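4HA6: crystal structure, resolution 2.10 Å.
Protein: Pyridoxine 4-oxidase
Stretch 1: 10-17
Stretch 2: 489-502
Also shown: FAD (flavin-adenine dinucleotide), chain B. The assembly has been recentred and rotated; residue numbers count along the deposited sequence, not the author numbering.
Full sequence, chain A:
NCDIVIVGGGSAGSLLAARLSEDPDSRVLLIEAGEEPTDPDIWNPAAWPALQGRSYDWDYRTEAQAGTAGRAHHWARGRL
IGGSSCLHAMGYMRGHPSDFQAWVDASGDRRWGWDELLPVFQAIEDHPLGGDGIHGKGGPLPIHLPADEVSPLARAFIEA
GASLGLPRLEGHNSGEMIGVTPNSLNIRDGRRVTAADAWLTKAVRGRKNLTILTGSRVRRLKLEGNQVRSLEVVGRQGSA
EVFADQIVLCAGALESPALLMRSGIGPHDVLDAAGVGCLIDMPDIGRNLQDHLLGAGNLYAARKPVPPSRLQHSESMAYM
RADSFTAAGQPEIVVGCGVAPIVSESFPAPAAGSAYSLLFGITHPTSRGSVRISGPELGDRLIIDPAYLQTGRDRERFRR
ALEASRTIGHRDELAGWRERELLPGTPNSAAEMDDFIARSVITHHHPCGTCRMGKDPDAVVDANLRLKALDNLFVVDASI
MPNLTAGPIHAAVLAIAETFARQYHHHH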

# COMPACT_ATOMS: atom_id res chain seq x y z
N GLY A 10 12.19 3.01 2.47
CA GLY A 10 11.18 2.58 1.53
C GLY A 10 10.49 3.77 0.88
O GLY A 10 11.15 4.74 0.52
N SER A 11 9.18 3.72 0.73
CA SER A 11 8.50 4.83 0.07
C SER A 11 8.58 6.11 0.90
O SER A 11 9.12 7.11 0.45
CB SER A 11 7.05 4.48 -0.23
OG SER A 11 7.01 3.35 -1.08
N ALA A 12 8.08 6.04 2.13
CA ALA A 12 8.09 7.17 3.06
C ALA A 12 9.51 7.59 3.46
O ALA A 12 9.81 8.79 3.58
CB ALA A 12 7.31 6.80 4.32
N GLY A 13 10.37 6.60 3.70
CA GLY A 13 11.75 6.86 4.07
C GLY A 13 12.53 7.56 2.97
O GLY A 13 13.30 8.47 3.25
N SER A 14 12.35 7.13 1.72
CA SER A 14 13.10 7.75 0.62
C SER A 14 12.72 9.22 0.49
O SER A 14 13.60 10.08 0.36
CB SER A 14 12.83 7.02 -0.70
OG SER A 14 13.29 5.69 -0.64
N LEU A 15 11.42 9.51 0.57
CA LEU A 15 10.90 10.88 0.52
C LEU A 15 11.44 11.74 1.65
O LEU A 15 11.74 12.93 1.46
CB LEU A 15 9.36 10.90 0.57
CG LEU A 15 8.64 12.24 0.32
CD1 LEU A 15 7.24 11.97 -0.27
CD2 LEU A 15 8.53 13.12 1.58
N LEU A 16 11.52 11.16 2.84
CA LEU A 16 11.94 11.91 4.02
C LEU A 16 13.42 12.21 3.99
O LEU A 16 13.83 13.34 4.26
CB LEU A 16 11.57 11.16 5.31
CG LEU A 16 10.12 11.35 5.79
CD1 LEU A 16 9.92 10.68 7.14
CD2 LEU A 16 9.78 12.81 5.87
N ALA A 17 14.23 11.20 3.70
CA ALA A 17 15.67 11.39 3.54
C ALA A 17 15.98 12.60 2.64
O ALA A 17 16.80 13.46 2.98
CB ALA A 17 16.31 10.14 2.99
N ILE A 489 -2.63 2.32 -1.85
CA ILE A 489 -2.30 3.27 -0.79
C ILE A 489 -0.96 4.02 -0.91
O ILE A 489 -0.62 4.81 -0.02
CB ILE A 489 -2.26 2.55 0.57
CG1 ILE A 489 -1.14 1.50 0.59
CG2 ILE A 489 -3.62 1.92 0.90
CD1 ILE A 489 -1.00 0.79 1.95
N HIS A 490 -0.19 3.77 -1.96
CA HIS A 490 1.13 4.38 -2.05
C HIS A 490 1.04 5.91 -2.07
O HIS A 490 1.82 6.60 -1.40
CB HIS A 490 1.90 3.84 -3.26
CG HIS A 490 3.33 4.26 -3.34
ND1 HIS A 490 3.86 4.91 -4.44
CD2 HIS A 490 4.36 4.10 -2.47
CE1 HIS A 490 5.15 5.13 -4.24
NE2 HIS A 490 5.48 4.65 -3.05
N ALA A 491 0.07 6.46 -2.79
CA ALA A 491 -0.07 7.92 -2.85
C ALA A 491 -0.27 8.47 -1.44
O ALA A 491 0.29 9.50 -1.06
CB ALA A 491 -1.25 8.32 -3.74
N ALA A 492 -1.10 7.76 -0.67
CA ALA A 492 -1.41 8.14 0.71
C ALA A 492 -0.19 8.07 1.63
O ALA A 492 0.01 8.95 2.48
CB ALA A 492 -2.53 7.27 1.27
N VAL A 493 0.61 7.02 1.47
CA VAL A 493 1.83 6.90 2.28
C VAL A 493 2.75 8.08 1.96
O VAL A 493 3.40 8.64 2.85
CB VAL A 493 2.59 5.60 1.96
CG1 VAL A 493 3.88 5.52 2.78
CG2 VAL A 493 1.72 4.37 2.23
N LEU A 494 2.80 8.45 0.69
CA LEU A 494 3.66 9.55 0.28
C LEU A 494 3.09 10.87 0.80
O LEU A 494 3.83 11.71 1.31
CB LEU A 494 3.85 9.56 -1.25
CG LEU A 494 4.55 8.34 -1.87
CD1 LEU A 494 4.46 8.43 -3.39
CD2 LEU A 494 6.00 8.21 -1.45
N ALA A 495 1.78 11.03 0.73
CA ALA A 495 1.15 12.21 1.34
C ALA A 495 1.43 12.28 2.85
O ALA A 495 1.74 13.35 3.37
CB ALA A 495 -0.34 12.24 1.06
N ILE A 496 1.38 11.15 3.54
CA ILE A 496 1.74 11.13 4.96
C ILE A 496 3.17 11.60 5.18
O ILE A 496 3.46 12.36 6.12
CB ILE A 496 1.59 9.70 5.57
CG1 ILE A 496 0.12 9.32 5.66
CG2 ILE A 496 2.20 9.64 6.99
CD1 ILE A 496 -0.10 7.89 6.09
N ALA A 497 4.08 11.15 4.33
CA ALA A 497 5.47 11.51 4.54
C ALA A 497 5.68 13.01 4.25
O ALA A 497 6.33 13.71 5.03
CB ALA A 497 6.38 10.65 3.69
N GLU A 498 5.10 13.49 3.14
CA GLU A 498 5.24 14.90 2.80
C GLU A 498 4.65 15.81 3.88
O GLU A 498 5.27 16.83 4.22
CB GLU A 498 4.64 15.22 1.43
CG GLU A 498 4.68 16.71 1.03
CD GLU A 498 6.10 17.30 0.93
OE1 GLU A 498 6.23 18.54 1.03
OE2 GLU A 498 7.08 16.54 0.75
N THR A 499 3.49 15.47 4.44
CA THR A 499 2.96 16.37 5.47
C THR A 499 3.85 16.37 6.72
O THR A 499 4.02 17.40 7.38
CB THR A 499 1.41 16.26 5.79
OG1 THR A 499 1.20 15.67 7.07
CG2 THR A 499 0.62 15.54 4.72
N PHE A 500 4.47 15.23 7.02
CA PHE A 500 5.41 15.23 8.14
C PHE A 500 6.67 16.04 7.82
O PHE A 500 7.24 16.67 8.71
CB PHE A 500 5.79 13.82 8.56
CG PHE A 500 6.80 13.79 9.66
CD1 PHE A 500 8.16 13.72 9.39
CD2 PHE A 500 6.38 13.87 10.98
CE1 PHE A 500 9.09 13.70 10.41
CE2 PHE A 500 7.30 13.85 12.01
CZ PHE A 500 8.66 13.77 11.73
N ALA A 501 7.12 16.01 6.57
CA ALA A 501 8.31 16.79 6.20
C ALA A 501 8.01 18.27 6.37
O ALA A 501 8.82 19.03 6.89
CB ALA A 501 8.74 16.50 4.78
N ARG A 502 6.82 18.66 5.93
CA ARG A 502 6.39 20.05 6.05
C ARG A 502 6.29 20.47 7.51
O ARG A 502 6.67 21.59 7.87
CB ARG A 502 5.06 20.25 5.32
CG ARG A 502 5.16 19.98 3.82
CD ARG A 502 3.82 20.15 3.09
NE ARG A 502 4.07 20.38 1.67
CZ ARG A 502 3.38 21.24 0.92
NH1 ARG A 502 2.37 21.93 1.44
NH2 ARG A 502 3.69 21.39 -0.35
PA FAD B . 7.85 0.29 2.57
O1A FAD B . 7.88 1.05 1.25
O2A FAD B . 7.54 -1.18 2.55
O5B FAD B . 9.29 0.53 3.27
C5B FAD B . 9.77 -0.19 4.40
C4B FAD B . 11.29 -0.15 4.29
O4B FAD B . 11.92 -0.24 5.58
C3B FAD B . 11.80 -1.31 3.47
O3B FAD B . 12.77 -0.77 2.55
C2B FAD B . 12.46 -2.25 4.48
O2B FAD B . 13.55 -2.98 3.90
C1B FAD B . 12.91 -1.29 5.57
N9A FAD B . 12.95 -1.87 6.95
C8A FAD B . 12.02 -2.66 7.53
N7A FAD B . 12.38 -2.97 8.80
C5A FAD B . 13.56 -2.37 9.06
C6A FAD B . 14.49 -2.28 10.22
N6A FAD B . 14.22 -2.93 11.40
N1A FAD B . 15.63 -1.54 10.07
C2A FAD B . 15.90 -0.89 8.91
N3A FAD B . 15.09 -0.93 7.83
C4A FAD B . 13.93 -1.64 7.84
N1 FAD B . 0.56 0.72 -3.84
C2 FAD B . -0.01 1.52 -4.77
O2 FAD B . -0.49 2.61 -4.40
N3 FAD B . -0.12 1.16 -6.06
C4 FAD B . 0.35 -0.01 -6.52
O4 FAD B . 0.23 -0.34 -7.73
C4X FAD B . 1.00 -0.94 -5.56
N5 FAD B . 1.49 -2.14 -5.94
C5X FAD B . 2.09 -2.96 -5.04
C6 FAD B . 2.60 -4.19 -5.45
C7 FAD B . 3.23 -5.03 -4.53
C7M FAD B . 3.78 -6.36 -4.98
C8 FAD B . 3.36 -4.60 -3.11
C8M FAD B . 4.03 -5.51 -2.12
C9 FAD B . 2.85 -3.37 -2.69
C9A FAD B . 2.22 -2.54 -3.62
N10 FAD B . 1.70 -1.30 -3.21
C10 FAD B . 1.08 -0.48 -4.17
C1' FAD B . 1.81 -0.88 -1.81
C2' FAD B . 2.86 0.19 -1.59
O2' FAD B . 4.08 -0.16 -2.27
C3' FAD B . 3.11 0.27 -0.08
O3' FAD B . 1.84 0.44 0.57
C4' FAD B . 4.04 1.41 0.28
O4' FAD B . 5.27 1.23 -0.45
C5' FAD B . 4.30 1.47 1.79
O5' FAD B . 5.48 2.25 2.00
P FAD B . 6.08 2.37 3.48
O1P FAD B . 7.08 3.52 3.55
O2P FAD B . 4.96 2.30 4.50
O3P FAD B . 6.86 0.97 3.63

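Two helices, 11-17 and 490-502, pack side by side with their N-to-C directions 33° apart. Their axes approach to 8.8 Å. Small residues lie where the helices are close. At Ala12 and Ala497 the CA atoms lie 5.3 Å apart, and the two methyls meet, CB of Ala12 to CB of Ala497, at 4.0 Å. The CB of Ala497 also sits 3.9 Å from the backbone O of Ala12, so this side chain rests almost directly on the other helix.

The methyl of Ala497 is the bump; it fills a hollow lined by Ala12, Leu15 and Leu16. Leu15 points toward the second helix and packs against Leu494 and Ala497. Leu15 CD2 lies 3.9 Å from Ala497 CB, and Leu15 CD1 lies 4.1 Å from Leu494 CD2. Leu494 starts out sideways, but its end comes nearer, and its CD2 lies 3.8 Å from Ser11 O. Leu16 also leaves its helix sideways. Leu16 CD2 then reaches 4.0 Å from Ala501 CB and 4.0 Å from Phe500 CD1, meeting the phenyl ring at its edge. Val493 packs its CG1 against Ala12 CB at 4.0 Å.

The polar contact lies at the N-terminal ends. His490 extends its ring in the t rotamer, and its NE2 donates a weak hydrogen bond to Ser11 OG, at 2.8 Å. The same OG hydrogen-bonds FAD O4' at 2.8 Å. Backbone N atoms also hold the cofactor: Ser11 N to FAD O1A at 3.0 Å, Ala12 N to FAD O1P at 3.1 Å, and His490 N to FAD O2 at 2.7 Å. FAD thus bridges both helix starts. Gly10 suits its place before the first helix because a CB there would clash with FAD O5B.

The contact buries 457 Å², both sides summed, and the side chains that form it are all buried.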